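Local structure of extracellular solute-binding protein, family 1 (Bifidobacterium longum subsp. infantis, 6FTH) at residues K27-V32 against D57-E61; K82-V86 against S342-A348; Y148-H154 against W329-E335; Y211-L216 against S295-S299; Q368-S373 against F402-D407. The protein probably binds human milk oligosaccharides outside the cell and delivers them to an ABC transporter for uptake. All blocks are in the same frame, centred on the assembly; numbering follows the deposited sequence.

How the contacts relate
From the N terminus, contact 1 closes a short loop: strand 29-36 and strand 59-66 pair, with helix 47-56 in the connection between them. Contact 2 closes a very long one, bringing strand 339-343 back beside residues 82-86 in the same four-stranded sheet; S31 and V86 join contacts 1 and 2. Contact 3 is nested within that loop and contact 4 within contact 3. Contact 3 pairs two segments between the lobes, and contact 4 fixes residues 211-216 on strand 292-297 of the second sheet. Q153 binds Y211 between contacts 3 and 4. Contact 5 comes last, joining the C-terminal end of helix 363-371 to the loop after helix 390-398; its F370 touches Y148 of contact 3.

Contact 1 of 5, residues K27-V32 against D57-E61; sequences KPIVSV and DCKIE
V30 and I60 pair across two parallel strands, 29-36 and 59-66, the halves of a beta-alpha-beta unit whose connecting helix is 47-56. The backbone bonds are regular and nearly straight. K59 N gives to P28 O at 2.8 Å, and V30 turns both its polar groups to the neighbouring strand: its N reaches K59 O at 2.9 Å, and its O accepts from E61 N. V32 N then bonds E61 O, while S31 faces the other way and pairs with V86.

The tight part is the face carrying V30, V32 and I60. Branched apolar side chains suit a strand buried against helix 350-360, and here CG2 of V32 meets CG2 of I60 at 3.7 Å. C58 extends this layer, its CB lying 4.0 Å from P28 CG.

The other face is looser and open to solvent. I29 has its CG2 anti to the backbone N (chi1 -60° for CG1), and that methyl touches both CG (3.7 Å) and the carboxylate carbon CD (3.6 Å) of E61. K59 starts alongside I29 but bends at chi2, and its amine leads away. At the open end, D57, just past helix 47-56, closes it with a Schellman motif, and the extended K27 crosses D57 at about a right angle to form a salt bridge, NZ to OD1 2.9 Å, whose hydrogen bond is weak. One water links K27 NZ to C58 O, 2.8 Å from each.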
# COMPACT_ATOMS: atom_id res chain seq x y z
N LYS A 27 -30.77 -2.75 26.29
CA LYS A 27 -30.16 -2.69 24.97
C LYS A 27 -29.03 -3.72 24.85
O LYS A 27 -28.29 -3.95 25.82
CB LYS A 27 -29.60 -1.30 24.70
CG LYS A 27 -30.67 -0.26 24.47
CD LYS A 27 -30.09 0.98 23.81
CE LYS A 27 -31.17 2.02 23.57
NZ LYS A 27 -30.72 3.03 22.57
N PRO A 28 -28.89 -4.37 23.70
CA PRO A 28 -27.81 -5.35 23.55
C PRO A 28 -26.46 -4.67 23.61
O PRO A 28 -26.27 -3.58 23.07
CB PRO A 28 -28.07 -5.98 22.17
CG PRO A 28 -28.90 -4.97 21.44
CD PRO A 28 -29.72 -4.29 22.49
N ILE A 29 -25.51 -5.34 24.27
CA ILE A 29 -24.14 -4.84 24.38
C ILE A 29 -23.28 -5.51 23.32
O ILE A 29 -23.40 -6.71 23.07
CB ILE A 29 -23.57 -5.06 25.80
CG1 ILE A 29 -24.42 -4.34 26.84
CG2 ILE A 29 -22.14 -4.52 25.86
CD1 ILE A 29 -24.00 -4.66 28.27
N VAL A 30 -22.45 -4.71 22.67
CA VAL A 30 -21.52 -5.17 21.65
C VAL A 30 -20.18 -4.57 22.01
O VAL A 30 -20.04 -3.35 22.06
CB VAL A 30 -21.94 -4.71 20.24
CG1 VAL A 30 -20.92 -5.18 19.20
CG2 VAL A 30 -23.34 -5.19 19.90
N SER A 31 -19.19 -5.42 22.29
CA SER A 31 -17.83 -4.94 22.47
C SER A 31 -17.16 -4.78 21.12
O SER A 31 -17.33 -5.63 20.23
CB SER A 31 -17.01 -5.89 23.35
OG SER A 31 -17.07 -7.23 22.87
N VAL A 32 -16.46 -3.67 20.94
CA VAL A 32 -15.85 -3.33 19.65
C VAL A 32 -14.39 -2.95 19.88
O VAL A 32 -14.10 -1.88 20.44
CB VAL A 32 -16.59 -2.20 18.93
CG1 VAL A 32 -15.97 -1.97 17.57
CG2 VAL A 32 -18.06 -2.53 18.79
N ASP A 57 -29.22 1.22 18.25
CA ASP A 57 -30.08 0.82 19.36
C ASP A 57 -29.38 -0.23 20.22
O ASP A 57 -29.99 -1.21 20.65
CB ASP A 57 -31.43 0.32 18.86
CG ASP A 57 -32.54 0.51 19.88
OD1 ASP A 57 -32.34 1.26 20.86
OD2 ASP A 57 -33.61 -0.09 19.69
N CYS A 58 -28.09 -0.05 20.44
CA CYS A 58 -27.30 -0.97 21.25
C CYS A 58 -26.35 -0.16 22.10
O CYS A 58 -26.26 1.06 21.98
CB CYS A 58 -26.53 -1.97 20.37
SG CYS A 58 -25.15 -1.25 19.47
N LYS A 59 -25.66 -0.84 23.00
CA LYS A 59 -24.60 -0.23 23.78
C LYS A 59 -23.28 -0.72 23.23
O LYS A 59 -23.04 -1.93 23.19
CB LYS A 59 -24.74 -0.60 25.26
CG LYS A 59 -23.58 -0.12 26.12
CD LYS A 59 -23.53 1.40 26.17
CE LYS A 59 -22.22 1.88 26.78
NZ LYS A 59 -21.65 0.87 27.71
N ILE A 60 -22.42 0.21 22.81
CA ILE A 60 -21.10 -0.11 22.28
C ILE A 60 -20.07 0.09 23.39
O ILE A 60 -19.95 1.18 23.96
CB ILE A 60 -20.75 0.73 21.05
CG1 ILE A 60 -21.74 0.44 19.92
CG2 ILE A 60 -19.31 0.42 20.62
CD1 ILE A 60 -21.58 1.35 18.72
N GLU A 61 -19.33 -0.96 23.68
CA GLU A 61 -18.18 -0.88 24.58
C GLU A 61 -16.93 -0.82 23.72
O GLU A 61 -16.43 -1.85 23.25
CB GLU A 61 -18.18 -2.08 25.52
CG GLU A 61 -19.41 -2.10 26.42
CD GLU A 61 -19.30 -3.09 27.56
OE1 GLU A 61 -18.43 -3.99 27.50
OE2 GLU A 61 -20.08 -2.96 28.52
O HOH W 1 -28.07 3.13 21.80

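Contact 2 of 5, residues K82-V86 against S342-A348; sequences KIADV and SLSSHAA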
# COMPACT_ATOMS: atom_id res chain seq x y z
N LYS A 82 -9.31 -14.63 23.00
CA LYS A 82 -9.96 -13.52 23.71
C LYS A 82 -10.23 -12.39 22.72
O LYS A 82 -9.51 -11.40 22.65
CB LYS A 82 -9.14 -13.06 24.91
CG LYS A 82 -7.73 -12.53 24.62
CD LYS A 82 -7.16 -11.86 25.89
CE LYS A 82 -5.73 -11.37 25.69
NZ LYS A 82 -4.74 -12.48 25.54
N ILE A 83 -11.30 -12.55 21.96
CA ILE A 83 -11.61 -11.59 20.91
C ILE A 83 -12.88 -10.83 21.25
O ILE A 83 -13.82 -11.38 21.85
CB ILE A 83 -11.67 -12.24 19.51
CG1 ILE A 83 -12.86 -13.17 19.38
CG2 ILE A 83 -10.36 -13.02 19.22
CD1 ILE A 83 -13.09 -13.59 17.94
N ALA A 84 -12.91 -9.55 20.89
CA ALA A 84 -14.10 -8.74 21.07
C ALA A 84 -15.20 -9.23 20.13
O ALA A 84 -14.95 -9.94 19.15
CB ALA A 84 -13.79 -7.29 20.76
N ASP A 85 -16.44 -8.86 20.44
CA ASP A 85 -17.55 -9.23 19.57
C ASP A 85 -17.28 -8.78 18.14
O ASP A 85 -17.46 -9.54 17.18
CB ASP A 85 -18.85 -8.59 20.06
CG ASP A 85 -19.27 -9.07 21.44
OD1 ASP A 85 -18.85 -10.18 21.86
OD2 ASP A 85 -20.02 -8.32 22.10
N VAL A 86 -16.85 -7.53 18.00
CA VAL A 86 -16.50 -6.93 16.71
C VAL A 86 -15.10 -6.36 16.82
O VAL A 86 -14.77 -5.72 17.82
CB VAL A 86 -17.49 -5.80 16.36
CG1 VAL A 86 -17.00 -5.03 15.15
CG2 VAL A 86 -18.89 -6.36 16.12
N SER A 342 -14.46 -7.95 11.64
CA SER A 342 -14.65 -9.37 11.91
C SER A 342 -15.51 -9.52 13.15
O SER A 342 -15.41 -8.72 14.08
CB SER A 342 -13.31 -10.10 12.12
OG SER A 342 -12.53 -10.17 10.92
N LEU A 343 -16.37 -10.53 13.13
CA LEU A 343 -17.35 -10.80 14.18
C LEU A 343 -16.97 -12.10 14.88
O LEU A 343 -16.75 -13.11 14.22
CB LEU A 343 -18.74 -10.97 13.57
CG LEU A 343 -19.94 -11.32 14.45
CD1 LEU A 343 -20.14 -10.32 15.57
CD2 LEU A 343 -21.20 -11.43 13.60
N SER A 344 -16.91 -12.07 16.21
CA SER A 344 -16.63 -13.28 16.96
C SER A 344 -17.76 -14.29 16.76
O SER A 344 -18.94 -13.95 16.81
CB SER A 344 -16.53 -12.97 18.45
OG SER A 344 -16.54 -14.17 19.20
N SER A 345 -17.38 -15.55 16.54
CA SER A 345 -18.37 -16.61 16.42
C SER A 345 -19.14 -16.80 17.71
O SER A 345 -20.20 -17.43 17.70
CB SER A 345 -17.69 -17.91 16.04
OG SER A 345 -16.77 -18.27 17.05
N HIS A 346 -18.63 -16.28 18.83
CA HIS A 346 -19.29 -16.42 20.11
C HIS A 346 -19.84 -15.10 20.63
O HIS A 346 -20.21 -15.00 21.80
CB HIS A 346 -18.34 -17.10 21.09
CG HIS A 346 -17.77 -18.38 20.54
ND1 HIS A 346 -16.41 -18.59 20.39
CD2 HIS A 346 -18.38 -19.47 20.02
CE1 HIS A 346 -16.22 -19.78 19.85
NE2 HIS A 346 -17.39 -20.33 19.61
N ALA A 347 -19.94 -14.09 19.77
CA ALA A 347 -20.57 -12.84 20.18
C ALA A 347 -22.01 -13.08 20.61
O ALA A 347 -22.76 -13.80 19.95
CB ALA A 347 -20.54 -11.83 19.04
N ALA A 348 -22.39 -12.46 21.73
CA ALA A 348 -23.72 -12.68 22.29
C ALA A 348 -24.82 -12.15 21.38
O ALA A 348 -25.84 -12.82 21.17
CB ALA A 348 -23.80 -12.02 23.66
O HOH W 2 -14.00 -9.70 16.55
O HOH W 3 -20.80 -11.22 23.37
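D85 lies against A347 along most of its length. Its CB is 3.8 Å from A347 CB, and CG stays beside the same methyl. CG stands beside the backbone N (chi1 -63°), and this carries the carboxylate along the turn until OD1 comes within 3.6 Å of A347 CA. There OD1 accepts from a water, 2.7 Å away, which in turn accepts from the backbone N of A348. The small alanine lets the aspartate come close.

The backbone of D85 starts the strand pairing. Its O takes the N-H of S344 at 2.8 Å with an angle of 166° at the hydrogen, and next to it V86 and L343 form an antiparallel non-hydrogen-bonded pair, where strand 339-343 adds to the edge of the sheet beside strand 86-88. L343 CD1 comes to 3.2 Å from D85 O, and the leucine packs on helix 350-360. Beyond the strand the chain reverses in a type I turn, S344 to A347, and S344 OG stiffens it as an ST turn by accepting from H346 N at 3.0 Å. On the side facing the other segment, S344 CB receives the tip of I83, whose CD1 comes to 3.5 Å. A second water bridges A84 O and S342 O.

Contact 3 of 5, residues Y148-H154 against W329-E335; sequences YSGTGQH and WDGSSAE
T151 meets D330 where two segments run side by side between the two lobes, consistent with the hinge crossovers of a two-lobed solute-binding protein. The carboxylate oxygen D330 OD1 is gripped by three donors. T151 OG1 bonds it at 2.7 Å from above the carboxylate plane, S332 N reaches it from the opposite face of the carboxylate, at 2.9 Å, and S332 OG meets the syn lone pair of OD1 at 2.7 Å. The other oxygen, OD2, is held by T224 and F226, which leaves the group little freedom to rotate and may help stabilise its negative charge.

D330 OD1 and S332 N form an Asx turn; T151 OG1, set anti to the backbone N at chi1 -180°, closes an ST turn by accepting from Q153 N at 3.0 Å while giving its own proton to D330. A threonine suits the spot because its hydroxyl serves both segments and its methyl CG2 lies 3.7 Å from W329 NE1.

W329 points its indole N-H at Q153 O, 2.8 Å away and almost exactly in the ring plane, though NE1 sits well above the carbonyl plane. Further along, A334 N bonds G150 O at 2.9 Å.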
# COMPACT_ATOMS: atom_id res chain seq x y z
N TYR A 148 -8.39 6.64 -5.18
CA TYR A 148 -7.31 5.80 -4.70
C TYR A 148 -7.18 4.49 -5.47
O TYR A 148 -6.48 3.58 -5.02
CB TYR A 148 -7.49 5.55 -3.21
CG TYR A 148 -7.53 6.79 -2.35
CD1 TYR A 148 -6.36 7.30 -1.79
CD2 TYR A 148 -8.73 7.41 -2.03
CE1 TYR A 148 -6.38 8.41 -0.96
CE2 TYR A 148 -8.77 8.51 -1.22
CZ TYR A 148 -7.57 9.00 -0.69
OH TYR A 148 -7.56 10.09 0.15
N SER A 149 -7.83 4.38 -6.62
CA SER A 149 -7.78 3.13 -7.37
C SER A 149 -6.44 2.88 -8.04
O SER A 149 -6.17 1.72 -8.40
CB SER A 149 -8.86 3.09 -8.43
OG SER A 149 -8.74 4.17 -9.33
N GLY A 150 -5.61 3.91 -8.22
CA GLY A 150 -4.28 3.75 -8.79
C GLY A 150 -3.27 3.29 -7.77
O GLY A 150 -3.59 3.04 -6.61
N THR A 151 -2.01 3.18 -8.22
CA THR A 151 -0.95 2.71 -7.35
C THR A 151 -0.51 3.78 -6.34
O THR A 151 -0.67 4.99 -6.54
CB THR A 151 0.24 2.15 -8.13
OG1 THR A 151 1.22 1.72 -7.19
CG2 THR A 151 0.83 3.18 -9.07
N GLY A 152 0.07 3.31 -5.25
CA GLY A 152 0.74 4.18 -4.30
C GLY A 152 2.17 4.51 -4.65
O GLY A 152 2.81 5.33 -3.96
N GLN A 153 2.70 3.90 -5.71
CA GLN A 153 4.11 3.97 -6.06
C GLN A 153 4.30 4.94 -7.23
O GLN A 153 3.58 4.85 -8.23
CB GLN A 153 4.58 2.59 -6.49
CG GLN A 153 4.16 1.47 -5.58
CD GLN A 153 4.61 1.68 -4.16
OE1 GLN A 153 5.73 2.14 -3.92
NE2 GLN A 153 3.76 1.32 -3.22
N HIS A 154 5.28 5.85 -7.11
CA HIS A 154 5.56 6.83 -8.16
C HIS A 154 7.04 7.17 -8.18
O HIS A 154 7.74 7.01 -7.18
CB HIS A 154 4.77 8.14 -7.96
CG HIS A 154 3.36 7.88 -7.62
ND1 HIS A 154 2.97 7.59 -6.33
CD2 HIS A 154 2.27 7.71 -8.40
CE1 HIS A 154 1.68 7.30 -6.33
NE2 HIS A 154 1.24 7.35 -7.57
N TRP A 329 4.42 -0.10 -15.34
CA TRP A 329 4.56 0.55 -14.05
C TRP A 329 3.77 -0.29 -13.04
O TRP A 329 2.95 -1.13 -13.41
CB TRP A 329 4.15 2.04 -14.07
CG TRP A 329 4.41 2.70 -12.77
CD1 TRP A 329 3.48 3.20 -11.89
CD2 TRP A 329 5.69 2.89 -12.15
NE1 TRP A 329 4.10 3.67 -10.77
CE2 TRP A 329 5.45 3.51 -10.90
CE3 TRP A 329 7.00 2.58 -12.51
CZ2 TRP A 329 6.48 3.82 -10.03
CZ3 TRP A 329 8.02 2.89 -11.64
CH2 TRP A 329 7.75 3.49 -10.42
N ASP A 330 4.06 -0.07 -11.76
CA ASP A 330 3.46 -0.82 -10.67
C ASP A 330 1.95 -0.89 -10.81
O ASP A 330 1.29 0.11 -11.06
CB ASP A 330 3.85 -0.12 -9.35
CG ASP A 330 3.39 -0.86 -8.12
OD1 ASP A 330 2.20 -0.71 -7.74
OD2 ASP A 330 4.25 -1.58 -7.53
N GLY A 331 1.41 -2.09 -10.60
CA GLY A 331 0.01 -2.34 -10.84
C GLY A 331 -0.87 -2.32 -9.61
O GLY A 331 -2.01 -2.80 -9.68
N SER A 332 -0.37 -1.83 -8.49
CA SER A 332 -1.15 -1.86 -7.27
C SER A 332 -2.34 -0.89 -7.34
O SER A 332 -2.47 -0.04 -8.22
CB SER A 332 -0.30 -1.41 -6.08
OG SER A 332 0.90 -2.14 -5.92
N SER A 333 -3.17 -1.03 -6.31
CA SER A 333 -4.31 -0.17 -6.04
C SER A 333 -4.25 0.25 -4.58
O SER A 333 -4.04 -0.60 -3.70
CB SER A 333 -5.61 -0.92 -6.29
OG SER A 333 -6.72 -0.23 -5.69
N ALA A 334 -4.44 1.54 -4.33
CA ALA A 334 -4.48 2.05 -2.97
C ALA A 334 -5.89 2.07 -2.40
O ALA A 334 -6.10 2.66 -1.33
CB ALA A 334 -3.91 3.47 -2.95
N GLU A 335 -6.85 1.43 -3.05
CA GLU A 335 -8.24 1.68 -2.69
C GLU A 335 -8.73 0.81 -1.53
O GLU A 335 -9.43 1.33 -0.63
CB GLU A 335 -9.14 1.47 -3.92
CG GLU A 335 -10.60 1.84 -3.66
CD GLU A 335 -11.51 1.66 -4.82
OE1 GLU A 335 -11.04 1.47 -5.96
OE2 GLU A 335 -12.73 1.72 -4.57

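Contact 4 of 5, residues Y211-L216 against S295-S299; sequences YSPMLL and SFGWS
S212 O accepts from L215 N at 3.0 Å and lies over one face of the F296 ring, 4.0 Å from F296 CD2. S212 OG in turn accepts the N-H of M214 at 2.9 Å, an ST turn that starts the 3-10 segment 213-216 and sets S212 and L215 against that ring. Over the same face comes L215: its CB makes a CH-pi contact with the F296 ring centroid at 4.3 Å, 21° off the normal, and its CD1 reaches F296 CD1 at 3.7 Å as the two side chains slide past each other in opposite directions. L216 arrives instead at the ring edge, CD2 near CZ, and crosses the phenylalanine at about a right angle. A flat, wholly apolar ring suits this buried place, since its face and its rim both meet neighbours.

F296 belongs to strand 292-297 of the second sheet, so the contact fixes a loop to the end of a strand of that lobe. Y211 takes the other side of the join. Its ring, turned off a staggered torsion at chi1 -32°, lies on the backbone at G297, whose CA stands under its face, 3.9 Å from the ring centroid and 29° off its normal. The nearest ring atom, Y211 CD1, is 3.4 Å from G297 CA. Beyond it, Y211 OH comes to 3.3 Å from W298 CB, while the indole leads away to bond D424 through NE1. Y211 N is in turn held by Q153 OE1, and G297 O by H154 ND1.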
# COMPACT_ATOMS: atom_id res chain seq x y z
N TYR A 211 7.81 2.35 -2.16
CA TYR A 211 8.86 3.23 -2.68
C TYR A 211 10.20 2.53 -2.79
O TYR A 211 11.25 3.16 -2.81
CB TYR A 211 8.95 4.55 -1.89
CG TYR A 211 7.61 5.02 -1.32
CD1 TYR A 211 6.47 5.08 -2.11
CD2 TYR A 211 7.47 5.33 0.04
CE1 TYR A 211 5.24 5.43 -1.57
CE2 TYR A 211 6.26 5.70 0.57
CZ TYR A 211 5.14 5.74 -0.23
OH TYR A 211 3.91 6.09 0.27
N SER A 212 10.17 1.20 -2.93
CA SER A 212 11.38 0.42 -3.03
C SER A 212 12.20 0.83 -4.25
O SER A 212 11.63 1.08 -5.32
CB SER A 212 11.00 -1.05 -3.22
OG SER A 212 12.15 -1.84 -3.46
N PRO A 213 13.54 0.85 -4.16
CA PRO A 213 14.36 1.01 -5.37
C PRO A 213 14.02 -0.03 -6.42
O PRO A 213 14.26 0.20 -7.62
CB PRO A 213 15.81 0.84 -4.87
CG PRO A 213 15.70 0.17 -3.50
CD PRO A 213 14.35 0.63 -2.95
N MET A 214 13.47 -1.18 -6.01
CA MET A 214 13.16 -2.21 -7.00
C MET A 214 11.95 -1.88 -7.84
O MET A 214 11.54 -2.68 -8.68
CB MET A 214 13.03 -3.59 -6.35
CG MET A 214 14.32 -4.06 -5.72
SD MET A 214 15.68 -3.88 -6.88
CE MET A 214 17.13 -4.19 -5.86
N LEU A 215 11.36 -0.71 -7.65
CA LEU A 215 10.40 -0.23 -8.63
C LEU A 215 11.02 -0.13 -10.02
O LEU A 215 10.27 -0.09 -11.01
CB LEU A 215 9.82 1.10 -8.18
CG LEU A 215 8.83 1.03 -7.03
CD1 LEU A 215 8.64 2.41 -6.45
CD2 LEU A 215 7.48 0.44 -7.49
N LEU A 216 12.35 -0.09 -10.14
CA LEU A 216 12.99 -0.13 -11.46
C LEU A 216 12.78 -1.47 -12.18
O LEU A 216 13.07 -1.55 -13.38
CB LEU A 216 14.48 0.22 -11.39
CG LEU A 216 14.79 1.71 -11.18
CD1 LEU A 216 16.28 1.93 -11.39
CD2 LEU A 216 14.01 2.61 -12.11
N SER A 295 13.40 10.58 -6.87
CA SER A 295 13.06 9.71 -5.75
C SER A 295 11.74 9.02 -6.02
O SER A 295 11.00 9.40 -6.93
CB SER A 295 13.02 10.46 -4.41
OG SER A 295 11.94 11.36 -4.39
N PHE A 296 11.45 7.99 -5.24
CA PHE A 296 10.17 7.29 -5.31
C PHE A 296 9.30 7.69 -4.14
O PHE A 296 9.79 7.88 -3.02
CB PHE A 296 10.38 5.77 -5.32
CG PHE A 296 11.16 5.27 -6.49
CD1 PHE A 296 10.61 5.21 -7.75
CD2 PHE A 296 12.46 4.83 -6.33
CE1 PHE A 296 11.35 4.73 -8.83
CE2 PHE A 296 13.21 4.35 -7.39
CZ PHE A 296 12.66 4.28 -8.63
N GLY A 297 8.00 7.82 -4.38
CA GLY A 297 7.12 8.21 -3.29
C GLY A 297 5.66 8.14 -3.66
O GLY A 297 5.27 7.60 -4.70
N TRP A 298 4.84 8.73 -2.78
CA TRP A 298 3.38 8.70 -2.82
C TRP A 298 2.80 9.88 -3.59
O TRP A 298 1.96 9.69 -4.47
CB TRP A 298 2.87 8.74 -1.37
CG TRP A 298 1.40 8.90 -1.18
CD1 TRP A 298 0.73 10.07 -0.91
CD2 TRP A 298 0.41 7.87 -1.19
NE1 TRP A 298 -0.62 9.83 -0.77
CE2 TRP A 298 -0.84 8.49 -0.94
CE3 TRP A 298 0.45 6.49 -1.40
CZ2 TRP A 298 -2.03 7.76 -0.85
CZ3 TRP A 298 -0.74 5.78 -1.32
CH2 TRP A 298 -1.95 6.42 -1.06
N SER A 299 3.22 11.10 -3.25
CA SER A 299 2.77 12.31 -3.93
C SER A 299 3.85 13.38 -3.76
O SER A 299 4.67 13.30 -2.85
CB SER A 299 1.45 12.82 -3.36
OG SER A 299 1.67 13.37 -2.08

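Contact 5 of 5, residues Q368-S373 against F402-D407; sequences QQFLGS and FPGLAD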
# COMPACT_ATOMS: atom_id res chain seq x y z
N GLN A 368 -18.44 9.79 7.34
CA GLN A 368 -18.05 10.40 8.61
C GLN A 368 -16.85 9.69 9.24
O GLN A 368 -16.00 10.34 9.85
CB GLN A 368 -19.24 10.47 9.57
CG GLN A 368 -20.29 11.49 9.14
CD GLN A 368 -21.37 11.65 10.19
OE1 GLN A 368 -21.31 12.58 11.00
NE2 GLN A 368 -22.33 10.73 10.20
N GLN A 369 -16.74 8.37 9.09
CA GLN A 369 -15.50 7.74 9.57
C GLN A 369 -14.30 8.28 8.82
O GLN A 369 -13.23 8.50 9.39
CB GLN A 369 -15.53 6.24 9.37
CG GLN A 369 -16.47 5.45 10.20
CD GLN A 369 -16.43 4.02 9.76
OE1 GLN A 369 -15.45 3.31 10.03
NE2 GLN A 369 -17.41 3.60 8.97
N PHE A 370 -14.43 8.41 7.51
CA PHE A 370 -13.28 8.72 6.67
C PHE A 370 -12.86 10.18 6.84
O PHE A 370 -11.67 10.48 6.89
CB PHE A 370 -13.63 8.37 5.21
CG PHE A 370 -12.51 8.55 4.22
CD1 PHE A 370 -11.31 7.86 4.36
CD2 PHE A 370 -12.67 9.38 3.12
CE1 PHE A 370 -10.28 8.05 3.45
CE2 PHE A 370 -11.65 9.56 2.20
CZ PHE A 370 -10.46 8.89 2.36
N LEU A 371 -13.84 11.09 6.94
CA LEU A 371 -13.61 12.54 6.95
C LEU A 371 -13.99 13.21 8.26
O LEU A 371 -13.83 14.43 8.38
CB LEU A 371 -14.41 13.19 5.81
CG LEU A 371 -14.09 12.66 4.41
CD1 LEU A 371 -15.01 13.27 3.36
CD2 LEU A 371 -12.64 12.90 4.06
N GLY A 372 -14.50 12.47 9.23
CA GLY A 372 -14.97 13.03 10.49
C GLY A 372 -16.44 13.40 10.45
O GLY A 372 -17.11 13.38 9.42
N SER A 373 -16.95 13.77 11.63
CA SER A 373 -18.38 14.03 11.78
C SER A 373 -18.84 15.19 10.91
O SER A 373 -18.12 16.17 10.71
CB SER A 373 -18.66 14.38 13.25
OG SER A 373 -18.21 13.35 14.12
N PHE A 402 -7.79 13.96 15.18
CA PHE A 402 -8.63 13.77 14.01
C PHE A 402 -9.95 13.12 14.44
O PHE A 402 -9.92 12.09 15.12
CB PHE A 402 -7.97 12.91 12.94
CG PHE A 402 -8.70 12.94 11.63
CD1 PHE A 402 -8.65 14.08 10.83
CD2 PHE A 402 -9.48 11.87 11.22
CE1 PHE A 402 -9.35 14.14 9.63
CE2 PHE A 402 -10.19 11.94 10.02
CZ PHE A 402 -10.12 13.07 9.23
N PRO A 403 -11.13 13.69 14.06
CA PRO A 403 -12.41 13.19 14.56
C PRO A 403 -13.01 12.10 13.69
O PRO A 403 -14.24 12.03 13.50
CB PRO A 403 -13.29 14.44 14.54
CG PRO A 403 -12.81 15.15 13.29
CD PRO A 403 -11.30 14.94 13.29
N GLY A 404 -12.16 11.20 13.23
CA GLY A 404 -12.60 10.02 12.52
C GLY A 404 -11.49 8.99 12.49
O GLY A 404 -10.46 9.14 13.15
N LEU A 405 -11.73 7.94 11.73
CA LEU A 405 -10.76 6.87 11.59
C LEU A 405 -9.88 7.04 10.35
O LEU A 405 -8.86 6.36 10.24
CB LEU A 405 -11.49 5.53 11.51
CG LEU A 405 -12.46 5.24 12.67
CD1 LEU A 405 -13.10 3.89 12.57
CD2 LEU A 405 -11.75 5.36 14.02
N ALA A 406 -10.26 7.93 9.44
CA ALA A 406 -9.49 8.26 8.22
C ALA A 406 -9.30 7.00 7.37
O ALA A 406 -10.24 6.19 7.26
CB ALA A 406 -8.23 9.02 8.57
N ASP A 407 -8.12 6.81 6.78
CA ASP A 407 -7.90 5.71 5.87
C ASP A 407 -7.95 4.35 6.56
O ASP A 407 -8.05 3.33 5.87
CB ASP A 407 -6.57 5.89 5.14
CG ASP A 407 -5.40 5.92 6.08
OD1 ASP A 407 -5.34 6.84 6.92
OD2 ASP A 407 -4.60 4.97 6.03
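Q369 O accepts two N-H groups of residues 402-407 at the C-terminal end of helix 363-371, where the chain leaves the helix at G372 and the last carbonyls must find partners beyond it. L405 N bonds Q369 O at 2.8 Å in the carbonyl plane, on a lone pair; A406 N comes to the same atom at 3.0 Å, tilted 28° from the plane. The loop thus supplies donors that a further helical turn would otherwise give.

Weaker CA-H...O contacts follow the same line. A406 CA points at F370 O at 3.4 Å, with a nearly straight 164° at the hydrogen, and G372 CA meets P403 O at 3.3 Å. Two glycines serve here: at G372, where phi is positive (91°), a beta carbon would run into P403 CG, and at G404 one would strike Q369 O.

The aromatic contacts are edgewise. F370, its CG anti to the backbone N, turns its ring back along the loop and puts CD1 3.5 Å from A406 O, which lies at the ring edge. F402 likewise offers its edge to F370 O, with CE2 3.8 Å away, and its ring and that of Y393 meet edge-to-face. Proline and phenylalanine suit this side because it is buried against helix 390-398.

One side-chain contact remains, a methyl against an amide oxygen. Q369 runs extended beyond CG, its NE2 bonding S410 and Y365, while L405 crosses it with CD1 3.5 Å from Q369 OE1.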